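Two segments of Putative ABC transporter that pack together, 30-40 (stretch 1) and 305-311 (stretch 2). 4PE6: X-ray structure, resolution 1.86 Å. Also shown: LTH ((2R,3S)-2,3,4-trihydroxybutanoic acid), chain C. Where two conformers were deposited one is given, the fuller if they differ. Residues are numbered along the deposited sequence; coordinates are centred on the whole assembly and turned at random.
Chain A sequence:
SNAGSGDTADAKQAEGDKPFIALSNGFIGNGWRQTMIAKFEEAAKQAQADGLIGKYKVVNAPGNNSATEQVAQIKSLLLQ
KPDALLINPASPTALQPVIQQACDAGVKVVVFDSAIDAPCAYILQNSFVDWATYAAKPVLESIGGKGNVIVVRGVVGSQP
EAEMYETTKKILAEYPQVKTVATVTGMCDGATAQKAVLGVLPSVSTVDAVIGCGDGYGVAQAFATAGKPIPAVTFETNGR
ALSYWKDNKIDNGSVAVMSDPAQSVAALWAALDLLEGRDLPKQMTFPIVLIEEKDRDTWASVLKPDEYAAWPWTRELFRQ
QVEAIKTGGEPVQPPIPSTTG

Stretch 1, residues 30-40: NGWRQTMIAKF
Stretch 2 (305-311) PDEYAAW

Packing of the first helical turns of residues 30-40 against the irregular segment 305-311, two stretches of one chain at least 268 residues apart at any contact; together they bury 344 Å². Residues 31-40 are helical (phi/psi near -65/-40), and the helix runs on beyond Phe40. Stretch 2 has no regular secondary structure: Pro305 and Asp306 (-55/-44, -89/3) make a bend, after which the chain extends from Glu307 to Trp311, with psi between 125° and 145°. Register is set by Gly31 CA to Asp306 CA at 6.9 Å and Thr35 CA to Tyr308 CA at 6.1 Å, so both chains advance in the same sense.

Asn30 (-154/161, chi1 p) caps the helix: its OD1 accepts from Arg33 N at 2.8 Å, while its ND2 donates to LTH O at 3.0 Å, so one amide serves both helix end and ligand. Within the helix, Thr35 N to Gly31 O (2.9 Å), Met36 N to Trp32 O (2.9 Å) and Lys39 N to Thr35 O (2.8 Å) are typical of the backbone bonds.

Tyr308 (chi1 m, chi2 65°) is the centre of the contact, with 94 Å² covered. Its ring lies against the first turn: Tyr308 CE1 reaches Gly31 C at 3.2 Å, and Trp32 N sits over one face of the ring, 3.5 Å from Tyr308 CE1. Glycine suits position 31 because an ideal CB would fall 2.7 Å from Tyr308 CE1, a clash. Trp32 (chi1 t, chi2 101°) places CB over the tyrosine face, 4.2 Å from the ring centroid, and turns its indole edge toward that face; the five-membered ring and the tyrosine ring are 5.8 Å apart between centroids, with planes at 79°. One indole face is covered by the ligand, and Trp32 NE1 is satisfied elsewhere in the structure.

Thr35 (chi1 m) points toward stretch 2, where its buried hydroxyl satisfies the backbone of the extended chain: Tyr308 N donates to Thr35 OG1 at 3.2 Å, nearly straight at 170°. Water 1 links the same region, donating to Gly31 O and to Asp306 O, each 2.7 Å from the water oxygen, and accepting a weak bond from Thr35 OG1 at 3.4 Å. It thereby gives the Asp306 carbonyl a partner; Thr35 OG1 lies 3.7 Å from Asp306 O.

One turn further along, Lys39 (m, m, t, t) extends to a salt bridge, NZ donating to Glu307 OE2 at 3.0 Å. Glu307 starts sideways, but its t, t chain brings the carboxylate nearer; OE1 bonds to a residue flanking the stretches. Aliphatic Lys39 CE packs 4.3 Å from Ala310 CB, a small methyl directed toward the helix, whereas Ala309 CB points away.

Arg33 (m, m, t, 114°), its CA-to-CB bond directed away from stretch 2, binds the ligand instead: NE donates to LTH O and to LTH O2, both 3.0 Å, and NH2 adds a weak bond to LTH O2 at 3.0 Å.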

# COMPACT_ATOMS: atom_id res chain seq x y z
N ASN A 30 -1.75 -8.99 4.95
CA ASN A 30 -1.71 -9.09 3.51
C ASN A 30 -0.26 -9.06 3.03
O ASN A 30 0.64 -8.64 3.76
CB ASN A 30 -2.63 -8.05 2.80
CG ASN A 30 -2.02 -6.65 2.75
OD1 ASN A 30 -0.83 -6.47 2.53
ND2 ASN A 30 -2.87 -5.63 2.93
N GLY A 31 -0.04 -9.53 1.81
CA GLY A 31 1.32 -9.73 1.30
C GLY A 31 2.03 -8.41 1.04
O GLY A 31 3.26 -8.34 1.12
N TRP A 32 1.25 -7.36 0.74
CA TRP A 32 1.82 -6.03 0.49
C TRP A 32 2.52 -5.56 1.78
O TRP A 32 3.65 -5.07 1.76
CB TRP A 32 0.72 -5.06 0.01
CG TRP A 32 1.20 -3.68 -0.36
CD1 TRP A 32 1.41 -3.21 -1.62
CD2 TRP A 32 1.47 -2.58 0.53
NE1 TRP A 32 1.85 -1.90 -1.57
CE2 TRP A 32 1.87 -1.48 -0.27
CE3 TRP A 32 1.44 -2.42 1.91
CZ2 TRP A 32 2.23 -0.26 0.27
CZ3 TRP A 32 1.78 -1.22 2.45
CH2 TRP A 32 2.16 -0.13 1.63
N ARG A 33 1.84 -5.74 2.91
CA ARG A 33 2.37 -5.30 4.20
C ARG A 33 3.59 -6.13 4.59
O ARG A 33 4.51 -5.63 5.23
CB ARG A 33 1.31 -5.40 5.28
CG ARG A 33 0.17 -4.40 5.16
CD ARG A 33 0.58 -2.95 5.49
NE ARG A 33 -0.59 -2.10 5.34
CZ ARG A 33 -1.21 -1.42 6.33
NH1 ARG A 33 -0.76 -1.42 7.55
NH2 ARG A 33 -2.29 -0.73 6.05
N GLN A 34 3.58 -7.40 4.21
CA GLN A 34 4.73 -8.26 4.44
C GLN A 34 5.95 -7.83 3.63
O GLN A 34 7.05 -7.84 4.15
CB GLN A 34 4.36 -9.71 4.24
CG GLN A 34 3.64 -10.22 5.47
CD GLN A 34 2.72 -11.36 5.20
OE1 GLN A 34 2.98 -12.20 4.35
NE2 GLN A 34 1.62 -11.41 5.95
N THR A 35 5.75 -7.40 2.39
CA THR A 35 6.85 -6.87 1.61
C THR A 35 7.32 -5.54 2.22
O THR A 35 8.53 -5.27 2.30
CB THR A 35 6.47 -6.71 0.13
OG1 THR A 35 6.27 -7.99 -0.45
CG2 THR A 35 7.58 -5.99 -0.63
N MSE A 36 6.37 -4.73 2.67
CA MSE A 36 6.72 -3.44 3.27
C MSE A 36 7.63 -3.61 4.45
O MSE A 36 8.60 -2.88 4.60
CB MSE A 36 5.42 -2.72 3.63
CG MSE A 36 5.72 -1.58 4.58
SE MSE A 36 4.01 -0.96 5.31
CE MSE A 36 4.15 -2.10 6.90
N ILE A 37 7.33 -4.59 5.31
CA ILE A 37 8.18 -4.91 6.46
C ILE A 37 9.54 -5.48 6.03
O ILE A 37 10.59 -5.04 6.52
CB ILE A 37 7.46 -5.88 7.43
CG1 ILE A 37 6.25 -5.16 8.07
CG2 ILE A 37 8.41 -6.43 8.50
CD1 ILE A 37 6.59 -3.91 8.85
N ALA A 38 9.51 -6.41 5.10
CA ALA A 38 10.74 -7.04 4.61
C ALA A 38 11.71 -5.99 4.03
O ALA A 38 12.89 -6.00 4.37
CB ALA A 38 10.40 -8.14 3.62
N LYS A 39 11.22 -5.06 3.21
CA LYS A 39 12.09 -4.02 2.65
C LYS A 39 12.65 -3.11 3.73
O LYS A 39 13.83 -2.75 3.67
CB LYS A 39 11.34 -3.20 1.60
CG LYS A 39 10.86 -3.98 0.39
CD LYS A 39 12.02 -4.51 -0.44
CE LYS A 39 11.52 -5.47 -1.51
NZ LYS A 39 12.51 -5.55 -2.61
N PHE A 40 11.83 -2.72 4.72
CA PHE A 40 12.31 -1.96 5.85
C PHE A 40 13.40 -2.69 6.61
O PHE A 40 14.41 -2.11 6.96
CB PHE A 40 11.19 -1.63 6.86
CG PHE A 40 11.70 -0.99 8.13
CD1 PHE A 40 12.07 0.35 8.15
CD2 PHE A 40 11.87 -1.74 9.28
CE1 PHE A 40 12.54 0.94 9.31
CE2 PHE A 40 12.36 -1.17 10.44
CZ PHE A 40 12.71 0.18 10.44
N PRO A 305 7.75 -14.89 -6.20
CA PRO A 305 6.30 -14.98 -6.34
C PRO A 305 5.52 -14.13 -5.33
O PRO A 305 4.57 -13.43 -5.71
CB PRO A 305 6.02 -16.48 -6.15
CG PRO A 305 7.29 -17.16 -6.54
CD PRO A 305 8.38 -16.23 -6.10
N ASP A 306 5.93 -14.17 -4.07
CA ASP A 306 5.25 -13.41 -3.02
C ASP A 306 5.77 -11.98 -2.82
O ASP A 306 5.31 -11.28 -1.92
CB ASP A 306 5.32 -14.17 -1.70
CG ASP A 306 4.57 -15.47 -1.75
OD1 ASP A 306 3.34 -15.45 -1.99
OD2 ASP A 306 5.19 -16.53 -1.57
N GLU A 307 6.73 -11.55 -3.64
CA GLU A 307 7.35 -10.25 -3.47
C GLU A 307 6.59 -9.23 -4.30
O GLU A 307 6.40 -9.40 -5.49
CB GLU A 307 8.80 -10.26 -3.93
CG GLU A 307 9.53 -8.93 -3.78
CD GLU A 307 10.92 -8.94 -4.40
OE1 GLU A 307 11.28 -9.96 -5.03
OE2 GLU A 307 11.64 -7.93 -4.28
N TYR A 308 6.15 -8.16 -3.63
CA TYR A 308 5.44 -7.08 -4.29
C TYR A 308 6.44 -6.07 -4.86
O TYR A 308 7.50 -5.81 -4.27
CB TYR A 308 4.48 -6.39 -3.29
CG TYR A 308 3.24 -7.19 -3.00
CD1 TYR A 308 3.33 -8.43 -2.34
CD2 TYR A 308 1.99 -6.75 -3.41
CE1 TYR A 308 2.20 -9.17 -2.07
CE2 TYR A 308 0.84 -7.49 -3.14
CZ TYR A 308 0.96 -8.70 -2.47
OH TYR A 308 -0.15 -9.44 -2.19
N ALA A 309 6.10 -5.49 -6.00
CA ALA A 309 6.92 -4.47 -6.62
C ALA A 309 7.04 -3.29 -5.67
O ALA A 309 6.05 -2.86 -5.03
CB ALA A 309 6.31 -4.02 -7.94
N ALA A 310 8.26 -2.77 -5.57
CA ALA A 310 8.64 -1.74 -4.60
C ALA A 310 9.76 -0.89 -5.19
O ALA A 310 10.61 -1.41 -5.89
CB ALA A 310 9.10 -2.41 -3.31
N TRP A 311 9.75 0.43 -4.93
CA TRP A 311 10.82 1.26 -5.47
C TRP A 311 12.07 1.13 -4.57
O TRP A 311 11.95 1.11 -3.34
CB TRP A 311 10.38 2.72 -5.61
CG TRP A 311 9.23 2.95 -6.53
CD1 TRP A 311 8.05 3.57 -6.22
CD2 TRP A 311 9.14 2.60 -7.91
NE1 TRP A 311 7.23 3.64 -7.33
CE2 TRP A 311 7.87 3.04 -8.38
CE3 TRP A 311 10.00 1.95 -8.81
CZ2 TRP A 311 7.45 2.84 -9.69
CZ3 TRP A 311 9.58 1.77 -10.11
CH2 TRP A 311 8.31 2.21 -10.54
O1 LTH C . -2.24 -2.72 0.57
C1 LTH C . -2.02 -2.20 1.73
O LTH C . -1.99 -2.81 2.82
C2 LTH C . -1.66 -0.70 1.79
O2 LTH C . -1.49 -0.26 3.16
C3 LTH C . -2.73 0.17 1.16
O3 LTH C . -3.97 -0.04 1.83
C4 LTH C . -2.33 1.65 1.32
O4 LTH C . -1.12 1.83 0.53
O HOH W 1 4.44 -10.69 0.54